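Local coordinates for protein putative peptidase (Bacteroides fragilis, PDB 5DYN) that probably acts as a clostripain-family cysteine protease, linked to activation of the Bacteroides fragilis toxin, at residues P23-A37 and L44-I58. Residues are numbered along the deposited sequence; the frame is centred on the assembly and turned at random.
Sequences PDLDFLFFDACFMEA and LRDCGSYLISSPTEI. With NA (sodium ion), chain J.
Ile52 O receives Phe30 N at 2.7 Å with the donor nearly in line with the carbonyl, and the same oxygen lies at the edge of the Phe29 ring, near its plane, 3.3 Å from Phe29 CD1. Two residues earlier on each strand, Leu28 takes part through both backbone atoms, its N giving to Tyr50 O at 2.7 Å and its O accepting from Ile52 N. This alternation, with strand directions 14° apart, identifies a parallel ladder between 27-31 and 50-53, joined through helix 38-43 as a beta-alpha-beta unit.

Apolar contacts occupy the two faces of the ladder. On one, Ile52 CD1 meets Phe27 CB and its CG2 meets Phe29 CD1, with helix 78-92 packed beyond Phe27 and Ile52. On the other, Leu28 CD2 and Phe30 CZ both reach Leu44 CD1, while Leu51, its CG anti to the backbone N (chi1 176°), brings CD1 within 3.6 Å of Phe30 CD1.

At the end of strand 50-53, Ser53 OG donates to Phe30 O in the carbonyl plane, on a lone pair, at 3.0 Å. Ile58 N donates a hydrogen bond to Cys33 SG, 3.2 Å away with an N-H...S angle of 162°, and Phe34 N bonds to Thr56 O. Phe34 O and Pro55 O, at 2.7 and 2.6 Å, bind a sodium ion that Ser212 also ligates. Two converging carbonyls thus share a cation, which probably offsets their mutual repulsion, while the Ile58 N-H holds the Cys33 sulphur in a set direction.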
loop_
_atom_site.group_PDB
_atom_site.type_symbol
_atom_site.label_atom_id
_atom_site.label_comp_id
_atom_site.label_asym_id
_atom_site.label_seq_id
_atom_site.Cartn_x
_atom_site.Cartn_y
_atom_site.Cartn_z
ATOM N N PRO B 23 11.517 10.468 9.134
ATOM C CA PRO B 23 12.215 11.280 8.135
ATOM C C PRO B 23 11.536 11.103 6.786
ATOM O O PRO B 23 10.735 10.179 6.641
ATOM C CB PRO B 23 13.629 10.697 8.133
ATOM C CG PRO B 23 13.449 9.286 8.572
ATOM C CD PRO B 23 12.318 9.309 9.565
ATOM N N ASP B 24 11.830 11.962 5.818
ATOM C CA ASP B 24 11.227 11.799 4.504
ATOM C C ASP B 24 11.694 10.483 3.902
ATOM O O ASP B 24 12.891 10.206 3.840
ATOM C CB ASP B 24 11.567 12.962 3.579
ATOM C CG ASP B 24 10.895 12.834 2.226
ATOM O OD1 ASP B 24 9.653 12.964 2.167
ATOM O OD2 ASP B 24 11.602 12.594 1.224
ATOM N N LEU B 25 10.738 9.674 3.467
ATOM C CA LEU B 25 11.030 8.328 2.996
ATOM C C LEU B 25 11.204 8.277 1.485
ATOM O O LEU B 25 10.538 9.001 0.751
ATOM C CB LEU B 25 9.915 7.377 3.433
ATOM C CG LEU B 25 9.620 7.386 4.934
ATOM C CD1 LEU B 25 8.381 6.567 5.248
ATOM C CD2 LEU B 25 10.817 6.863 5.714
ATOM N N ASP B 26 12.111 7.425 1.020
ATOM C CA ASP B 26 12.252 7.197 -0.412
ATOM C C ASP B 26 11.011 6.480 -0.931
ATOM O O ASP B 26 10.487 6.806 -1.997
ATOM C CB ASP B 26 13.511 6.381 -0.719
ATOM C CG ASP B 26 13.574 5.926 -2.170
ATOM O OD1 ASP B 26 13.110 6.676 -3.056
ATOM O OD2 ASP B 26 14.089 4.817 -2.426
ATOM N N PHE B 27 10.543 5.505 -0.159
ATOM C CA PHE B 27 9.385 4.716 -0.547
ATOM C C PHE B 27 8.524 4.356 0.656
ATOM O O PHE B 27 9.029 4.189 1.766
ATOM C CB PHE B 27 9.826 3.440 -1.276
ATOM C CG PHE B 27 10.791 2.587 -0.492
ATOM C CD1 PHE B 27 10.332 1.680 0.454
ATOM C CD2 PHE B 27 12.157 2.681 -0.713
ATOM C CE1 PHE B 27 11.218 0.895 1.173
ATOM C CE2 PHE B 27 13.047 1.898 0.002
ATOM C CZ PHE B 27 12.577 1.004 0.945
ATOM N N LEU B 28 7.220 4.251 0.425
ATOM C CA LEU B 28 6.307 3.686 1.410
ATOM C C LEU B 28 5.740 2.387 0.854
ATOM O O LEU B 28 4.770 2.394 0.098
ATOM C CB LEU B 28 5.181 4.662 1.760
ATOM C CG LEU B 28 5.494 5.768 2.773
ATOM C CD1 LEU B 28 6.353 6.857 2.152
ATOM C CD2 LEU B 28 4.209 6.356 3.342
ATOM N N PHE B 29 6.364 1.273 1.219
ATOM C CA PHE B 29 5.957 -0.028 0.704
ATOM C C PHE B 29 4.889 -0.649 1.600
ATOM O O PHE B 29 5.165 -1.042 2.735
ATOM C CB PHE B 29 7.171 -0.958 0.584
ATOM C CG PHE B 29 6.836 -2.347 0.105
ATOM C CD1 PHE B 29 5.768 -2.569 -0.753
ATOM C CD2 PHE B 29 7.588 -3.433 0.523
ATOM C CE1 PHE B 29 5.460 -3.845 -1.183
ATOM C CE2 PHE B 29 7.286 -4.710 0.095
ATOM C CZ PHE B 29 6.219 -4.917 -0.760
ATOM N N PHE B 30 3.668 -0.733 1.079
ATOM C CA PHE B 30 2.573 -1.388 1.783
ATOM C C PHE B 30 2.394 -2.826 1.314
ATOM O O PHE B 30 1.684 -3.089 0.343
ATOM C CB PHE B 30 1.263 -0.621 1.590
ATOM C CG PHE B 30 1.120 0.574 2.486
ATOM C CD1 PHE B 30 1.723 1.776 2.163
ATOM C CD2 PHE B 30 0.377 0.495 3.651
ATOM C CE1 PHE B 30 1.591 2.876 2.985
ATOM C CE2 PHE B 30 0.243 1.592 4.480
ATOM C CZ PHE B 30 0.852 2.784 4.146
ATOM N N ASP B 31 3.046 -3.755 2.002
ATOM C CA ASP B 31 2.802 -5.173 1.779
ATOM C C ASP B 31 1.473 -5.530 2.434
ATOM O O ASP B 31 1.433 -6.260 3.425
ATOM C CB ASP B 31 3.936 -6.026 2.348
ATOM C CG ASP B 31 4.069 -7.363 1.645
ATOM O OD1 ASP B 31 3.169 -7.709 0.847
ATOM O OD2 ASP B 31 5.067 -8.074 1.899
ATOM N N ALA B 32 0.391 -4.991 1.878
ATOM C CA ALA B 32 -0.938 -5.118 2.459
ATOM C C ALA B 32 -1.999 -4.879 1.389
ATOM O O ALA B 32 -1.716 -4.292 0.346
ATOM C CB ALA B 32 -1.110 -4.143 3.611
ATOM N N CYS B 33 -3.221 -5.330 1.657
ATOM C CA CYS B 33 -4.297 -5.276 0.671
ATOM C C CYS B 33 -4.788 -3.864 0.372
ATOM O O CYS B 33 -4.849 -3.019 1.260
ATOM C CB CYS B 33 -5.481 -6.124 1.141
ATOM S SG CYS B 33 -5.364 -7.872 0.713
ATOM N N PHE B 34 -5.120 -3.624 -0.896
ATOM C CA PHE B 34 -5.932 -2.476 -1.303
ATOM C C PHE B 34 -5.310 -1.104 -1.046
ATOM O O PHE B 34 -6.011 -0.097 -1.104
ATOM C CB PHE B 34 -7.290 -2.526 -0.592
ATOM C CG PHE B 34 -8.106 -3.753 -0.896
ATOM C CD1 PHE B 34 -8.356 -4.139 -2.204
ATOM C CD2 PHE B 34 -8.646 -4.510 0.135
ATOM C CE1 PHE B 34 -9.125 -5.262 -2.479
ATOM C CE2 PHE B 34 -9.412 -5.635 -0.131
ATOM C CZ PHE B 34 -9.654 -6.008 -1.439
ATOM N N MET B 35 -4.013 -1.051 -0.769
ATOM C CA MET B 35 -3.414 0.201 -0.317
ATOM C C MET B 35 -2.972 1.127 -1.453
ATOM O O MET B 35 -2.649 2.294 -1.215
ATOM C CB MET B 35 -2.225 -0.084 0.603
ATOM C CG MET B 35 -2.606 -0.780 1.900
ATOM S SD MET B 35 -4.072 -0.085 2.695
ATOM C CE MET B 35 -3.518 1.569 3.109
ATOM N N GLU B 36 -2.956 0.627 -2.684
ATOM C CA GLU B 36 -2.588 1.484 -3.804
ATOM C C GLU B 36 -3.815 2.260 -4.269
ATOM O O GLU B 36 -4.326 2.057 -5.373
ATOM C CB GLU B 36 -1.985 0.673 -4.950
ATOM C CG GLU B 36 -1.112 1.492 -5.903
ATOM C CD GLU B 36 0.217 1.927 -5.286
ATOM O OE1 GLU B 36 0.527 1.502 -4.154
ATOM O OE2 GLU B 36 0.961 2.689 -5.941
ATOM N N ALA B 37 -4.287 3.147 -3.397
ATOM C CA ALA B 37 -5.458 3.967 -3.665
ATOM C C ALA B 37 -5.063 5.433 -3.762
ATOM O O ALA B 37 -4.153 5.883 -3.065
ATOM C CB ALA B 37 -6.504 3.769 -2.581
ATOM N N LEU B 44 -0.824 10.556 2.057
ATOM C CA LEU B 44 0.547 10.313 2.499
ATOM C C LEU B 44 1.582 10.910 1.549
ATOM O O LEU B 44 2.750 10.522 1.584
ATOM C CB LEU B 44 0.802 8.809 2.647
ATOM C CG LEU B 44 -0.082 8.035 3.630
ATOM C CD1 LEU B 44 0.358 6.581 3.723
ATOM C CD2 LEU B 44 -0.073 8.690 5.000
ATOM N N ARG B 45 1.157 11.852 0.712
ATOM C CA ARG B 45 2.038 12.420 -0.306
ATOM C C ARG B 45 3.227 13.164 0.307
ATOM O O ARG B 45 4.275 13.304 -0.326
ATOM C CB ARG B 45 1.252 13.359 -1.229
ATOM C CG ARG B 45 0.817 14.657 -0.568
ATOM C CD ARG B 45 -0.272 15.354 -1.358
ATOM N NE ARG B 45 -0.653 16.629 -0.757
ATOM C CZ ARG B 45 -1.431 16.751 0.313
ATOM N NH1 ARG B 45 -1.917 15.671 0.910
ATOM N NH2 ARG B 45 -1.725 17.952 0.788
ATOM N N ASP B 46 3.062 13.625 1.542
ATOM C CA ASP B 46 4.089 14.412 2.215
ATOM C C ASP B 46 5.007 13.552 3.079
ATOM O O ASP B 46 5.898 14.070 3.752
ATOM C CB ASP B 46 3.441 15.498 3.077
ATOM C CG ASP B 46 2.470 14.930 4.099
ATOM O OD1 ASP B 46 1.734 13.978 3.761
ATOM O OD2 ASP B 46 2.441 15.437 5.240
ATOM N N CYS B 47 4.791 12.240 3.053
ATOM C CA CYS B 47 5.559 11.322 3.891
ATOM C C CYS B 47 6.701 10.666 3.136
ATOM O O CYS B 47 7.650 10.167 3.740
ATOM C CB CYS B 47 4.651 10.243 4.471
ATOM S SG CYS B 47 3.450 10.878 5.639
ATOM N N GLY B 48 6.607 10.661 1.814
ATOM C CA GLY B 48 7.614 10.005 1.012
ATOM C C GLY B 48 7.509 10.340 -0.455
ATOM O O GLY B 48 6.727 11.201 -0.852
ATOM N N SER B 49 8.304 9.647 -1.261
ATOM C CA SER B 49 8.349 9.906 -2.691
ATOM C C SER B 49 7.479 8.929 -3.479
ATOM O O SER B 49 6.773 9.330 -4.401
ATOM C CB SER B 49 9.793 9.846 -3.186
ATOM O OG SER B 49 10.628 10.657 -2.381
ATOM N N TYR B 50 7.526 7.650 -3.114
ATOM C CA TYR B 50 6.798 6.631 -3.866
ATOM C C TYR B 50 5.939 5.723 -2.991
ATOM O O TYR B 50 6.357 5.298 -1.913
ATOM C CB TYR B 50 7.779 5.786 -4.679
ATOM C CG TYR B 50 8.555 6.598 -5.687
ATOM C CD1 TYR B 50 7.987 6.957 -6.903
ATOM C CD2 TYR B 50 9.852 7.023 -5.417
ATOM C CE1 TYR B 50 8.689 7.708 -7.825
ATOM C CE2 TYR B 50 10.562 7.774 -6.333
ATOM C CZ TYR B 50 9.974 8.114 -7.536
ATOM O OH TYR B 50 10.671 8.861 -8.455
ATOM N N LEU B 51 4.730 5.438 -3.471
ATOM C CA LEU B 51 3.817 4.514 -2.808
ATOM C C LEU B 51 3.805 3.177 -3.541
ATOM O O LEU B 51 3.531 3.124 -4.739
ATOM C CB LEU B 51 2.402 5.094 -2.749
ATOM C CG LEU B 51 1.330 4.179 -2.152
ATOM C CD1 LEU B 51 1.565 3.976 -0.665
ATOM C CD2 LEU B 51 -0.063 4.719 -2.407
ATOM N N ILE B 52 4.103 2.101 -2.820
ATOM C CA ILE B 52 4.187 0.778 -3.427
ATOM C C ILE B 52 3.216 -0.204 -2.781
ATOM O O ILE B 52 3.344 -0.524 -1.598
ATOM C CB ILE B 52 5.612 0.202 -3.319
ATOM C CG1 ILE B 52 6.651 1.268 -3.674
ATOM C CG2 ILE B 52 5.757 -1.033 -4.199
ATOM C CD1 ILE B 52 8.065 0.881 -3.312
ATOM N N SER B 53 2.255 -0.684 -3.565
ATOM C CA SER B 53 1.278 -1.655 -3.085
ATOM C C SER B 53 0.441 -2.188 -4.243
ATOM O O SER B 53 0.782 -1.991 -5.412
ATOM C CB SER B 53 0.368 -1.030 -2.021
ATOM O OG SER B 53 -0.443 -2.008 -1.393
ATOM N N SER B 54 -0.652 -2.870 -3.914
ATOM C CA SER B 54 -1.599 -3.322 -4.923
ATOM C C SER B 54 -2.917 -2.596 -4.747
ATOM O O SER B 54 -3.329 -2.332 -3.622
ATOM C CB SER B 54 -1.821 -4.833 -4.835
ATOM O OG SER B 54 -2.810 -5.257 -5.757
ATOM N N PRO B 55 -3.583 -2.259 -5.860
ATOM C CA PRO B 55 -4.920 -1.665 -5.774
ATOM C C PRO B 55 -5.948 -2.704 -5.338
ATOM O O PRO B 55 -7.032 -2.357 -4.860
ATOM C CB PRO B 55 -5.183 -1.182 -7.202
ATOM C CG PRO B 55 -4.356 -2.088 -8.055
ATOM C CD PRO B 55 -3.116 -2.378 -7.253
ATOM N N THR B 56 -5.596 -3.976 -5.504
ATOM C CA THR B 56 -6.471 -5.071 -5.113
ATOM C C THR B 56 -5.828 -5.890 -3.988
ATOM O O THR B 56 -5.014 -5.368 -3.221
ATOM C CB THR B 56 -6.806 -5.977 -6.321
ATOM O OG1 THR B 56 -7.676 -7.036 -5.903
ATOM C CG2 THR B 56 -5.536 -6.563 -6.937
ATOM N N GLU B 57 -6.192 -7.164 -3.882
ATOM C CA GLU B 57 -5.705 -7.999 -2.787
ATOM C C GLU B 57 -4.249 -8.434 -2.954
ATOM O O GLU B 57 -3.802 -8.757 -4.055
ATOM C CB GLU B 57 -6.595 -9.230 -2.632
ATOM C CG GLU B 57 -8.044 -8.886 -2.357
ATOM C CD GLU B 57 -8.927 -10.109 -2.248
ATOM O OE1 GLU B 57 -8.574 -11.031 -1.481
ATOM O OE2 GLU B 57 -9.976 -10.147 -2.929
ATOM N N ILE B 58 -3.522 -8.431 -1.839
ATOM C CA ILE B 58 -2.136 -8.886 -1.785
ATOM C C ILE B 58 -2.075 -10.346 -1.328
ATOM O O ILE B 58 -2.756 -10.724 -0.376
ATOM C CB ILE B 58 -1.297 -7.994 -0.833
ATOM C CG1 ILE B 58 -0.865 -6.710 -1.542
ATOM C CG2 ILE B 58 -0.071 -8.735 -0.308
ATOM C CD1 ILE B 58 0.118 -6.943 -2.669
HETATM NA NA NA J . -7.295 -0.137 -3.459
HETATM O O HOH W 1 8.403 13.412 4.684
HETATM O O HOH W 2 8.735 13.498 -0.064
#